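Local coordinates for protein nidogen (PDB 1NPE) that probably serves as a basement-membrane linker, its YWTD beta-propeller domain binding the laminin gamma-1 chain, at residues H3-Q8 and G255-L260. Numbering follows the deposited sequence.
Sequences HLLFAQ and GITIAL
The imidazole of His-3 leads away from the partner strand, with the Ala-259 carbonyl oxygen near the ring plane at its edge but not bonded to it; the backbone N of His-3 donates a hydrogen bond to that same oxygen, and the side chains come nearest through His-3 CB and Ala-259 CB, 4.2 Å apart. The Phe-6 ring turns from the partner strand toward Glu-13, Leu-15 and Leu-253. With chi1 at 66°, its CG sits between the backbone N and the carbonyl carbon. Of the side chain, CB makes the contact across the strands, 3.4 Å from Gly-255 O and also near Ile-256 CG1.

Five backbone hydrogen bonds join the antiparallel strands. Reciprocal pairs link His-3 with Ala-259 and Leu-5 with Thr-257; Ala-7 N to Gly-255 O, at 2.8 Å, extends the series. Of these, Leu-5 N approaches Thr-257 O almost head-on, with a C=O...N angle of 169°. Leu-5 O also receives a CA-H...O contact from Ile-256 CA at 3.2 Å, as Gly-255 O does from Phe-6 CA.

Apolar side chains meet on both faces. On one, Leu-4 CD2 presses on Ile-258 CG1 at 3.5 Å and also reaches Ile-256 CD1. On the other, whose polar members are Thr-257 and His-3, Leu-5 lies beside Thr-257, pointing the same way: Leu-5 CB lies 3.9 Å from Thr-257 CG2, and Leu-5 CD1 touches Ala-259 CB at 3.8 Å.

Strand 256-259 is the inner strand of a four-stranded propeller blade whose other strands come from the N-terminus. Thr-215 and Tyr-217 of one neighbouring blade touch its Ile-256 and Ile-258 side, and Leu-41 and Phe-43 of another its Thr-257 and Ala-259 side. This is the "Velcro" closure of a six-bladed propeller: paired amides flanked by largely aliphatic contacts join the two chain ends noncovalently, while the Cys-45 to Cys-263 disulfide adds a covalent link near the C-terminus.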
loop_
_atom_site.group_PDB
_atom_site.type_symbol
_atom_site.label_atom_id
_atom_site.label_comp_id
_atom_site.label_asym_id
_atom_site.label_seq_id
_atom_site.Cartn_x
_atom_site.Cartn_y
_atom_site.Cartn_z
ATOM N N HIS A 3 22.845 -5.535 5.462
ATOM C CA HIS A 3 21.775 -5.753 6.422
ATOM C C HIS A 3 20.414 -5.813 5.759
ATOM O O HIS A 3 20.231 -5.340 4.636
ATOM C CB HIS A 3 21.772 -4.633 7.472
ATOM C CG HIS A 3 23.083 -4.456 8.176
ATOM N ND1 HIS A 3 24.156 -3.807 7.600
ATOM C CD2 HIS A 3 23.499 -4.856 9.401
ATOM C CE1 HIS A 3 25.176 -3.817 8.439
ATOM N NE2 HIS A 3 24.804 -4.447 9.539
ATOM N N LEU A 4 19.475 -6.441 6.454
ATOM C CA LEU A 4 18.098 -6.548 5.996
ATOM C C LEU A 4 17.323 -5.527 6.812
ATOM O O LEU A 4 17.554 -5.386 8.015
ATOM C CB LEU A 4 17.524 -7.933 6.284
ATOM C CG LEU A 4 17.343 -8.916 5.134
ATOM C CD1 LEU A 4 16.636 -10.153 5.672
ATOM C CD2 LEU A 4 16.523 -8.287 4.021
ATOM N N LEU A 5 16.406 -4.827 6.157
ATOM C CA LEU A 5 15.599 -3.816 6.819
ATOM C C LEU A 5 14.136 -4.021 6.476
ATOM O O LEU A 5 13.791 -4.222 5.308
ATOM C CB LEU A 5 16.032 -2.421 6.357
ATOM C CG LEU A 5 17.423 -1.933 6.766
ATOM C CD1 LEU A 5 17.966 -0.961 5.742
ATOM C CD2 LEU A 5 17.354 -1.293 8.132
ATOM N N PHE A 6 13.278 -4.021 7.494
ATOM C CA PHE A 6 11.850 -4.162 7.248
ATOM C C PHE A 6 11.001 -3.226 8.101
ATOM O O PHE A 6 11.434 -2.762 9.152
ATOM C CB PHE A 6 11.379 -5.621 7.334
ATOM C CG PHE A 6 11.483 -6.234 8.703
ATOM C CD1 PHE A 6 12.572 -7.038 9.037
ATOM C CD2 PHE A 6 10.459 -6.069 9.630
ATOM C CE1 PHE A 6 12.642 -7.680 10.274
ATOM C CE2 PHE A 6 10.515 -6.704 10.871
ATOM C CZ PHE A 6 11.612 -7.516 11.192
ATOM N N ALA A 7 9.796 -2.935 7.625
ATOM C CA ALA A 7 8.898 -2.026 8.312
ATOM C C ALA A 7 7.777 -2.667 9.121
ATOM O O ALA A 7 7.261 -3.730 8.776
ATOM C CB ALA A 7 8.309 -1.042 7.311
ATOM N N GLN A 8 7.429 -1.991 10.212
ATOM C CA GLN A 8 6.346 -2.370 11.115
ATOM C C GLN A 8 5.734 -1.053 11.562
ATOM O O GLN A 8 6.300 0.015 11.303
ATOM C CB GLN A 8 6.858 -3.130 12.339
ATOM C CG GLN A 8 6.917 -4.635 12.162
ATOM C CD GLN A 8 7.438 -5.359 13.395
ATOM O OE1 GLN A 8 8.423 -4.944 14.001
ATOM N NE2 GLN A 8 6.785 -6.454 13.760
ATOM N N GLY A 255 7.089 -3.010 4.203
ATOM C CA GLY A 255 8.191 -2.993 3.257
ATOM C C GLY A 255 9.461 -3.670 3.733
ATOM O O GLY A 255 9.692 -3.829 4.933
ATOM N N ILE A 256 10.301 -4.040 2.778
ATOM C CA ILE A 256 11.558 -4.707 3.068
ATOM C C ILE A 256 12.589 -4.318 2.013
ATOM O O ILE A 256 12.274 -4.215 0.826
ATOM C CB ILE A 256 11.369 -6.248 3.103
ATOM C CG1 ILE A 256 12.611 -6.937 3.660
ATOM C CG2 ILE A 256 11.032 -6.779 1.725
ATOM C CD1 ILE A 256 12.385 -8.407 3.976
ATOM N N THR A 257 13.819 -4.086 2.455
ATOM C CA THR A 257 14.892 -3.706 1.556
ATOM C C THR A 257 16.229 -4.190 2.111
ATOM O O THR A 257 16.336 -4.541 3.289
ATOM C CB THR A 257 14.910 -2.170 1.340
ATOM O OG1 THR A 257 15.850 -1.837 0.315
ATOM C CG2 THR A 257 15.273 -1.436 2.627
ATOM N N ILE A 258 17.237 -4.250 1.250
ATOM C CA ILE A 258 18.555 -4.697 1.673
ATOM C C ILE A 258 19.585 -3.580 1.635
ATOM O O ILE A 258 19.746 -2.902 0.622
ATOM C CB ILE A 258 19.033 -5.898 0.831
ATOM C CG1 ILE A 258 18.166 -7.110 1.155
ATOM C CG2 ILE A 258 20.496 -6.220 1.124
ATOM C CD1 ILE A 258 18.602 -8.372 0.489
ATOM N N ALA A 259 20.260 -3.381 2.763
ATOM C CA ALA A 259 21.289 -2.358 2.880
ATOM C C ALA A 259 22.628 -2.934 2.448
ATOM O O ALA A 259 23.284 -3.634 3.213
ATOM C CB ALA A 259 21.372 -1.856 4.313
ATOM N N LEU A 260 23.018 -2.656 1.211
ATOM C CA LEU A 260 24.285 -3.146 0.673
ATOM C C LEU A 260 25.453 -2.301 1.165
ATOM O O LEU A 260 25.304 -1.097 1.387
ATOM C CB LEU A 260 24.247 -3.147 -0.856
ATOM C CG LEU A 260 23.269 -4.130 -1.502
ATOM C CD1 LEU A 260 23.195 -3.897 -2.998
ATOM C CD2 LEU A 260 23.689 -5.561 -1.192
#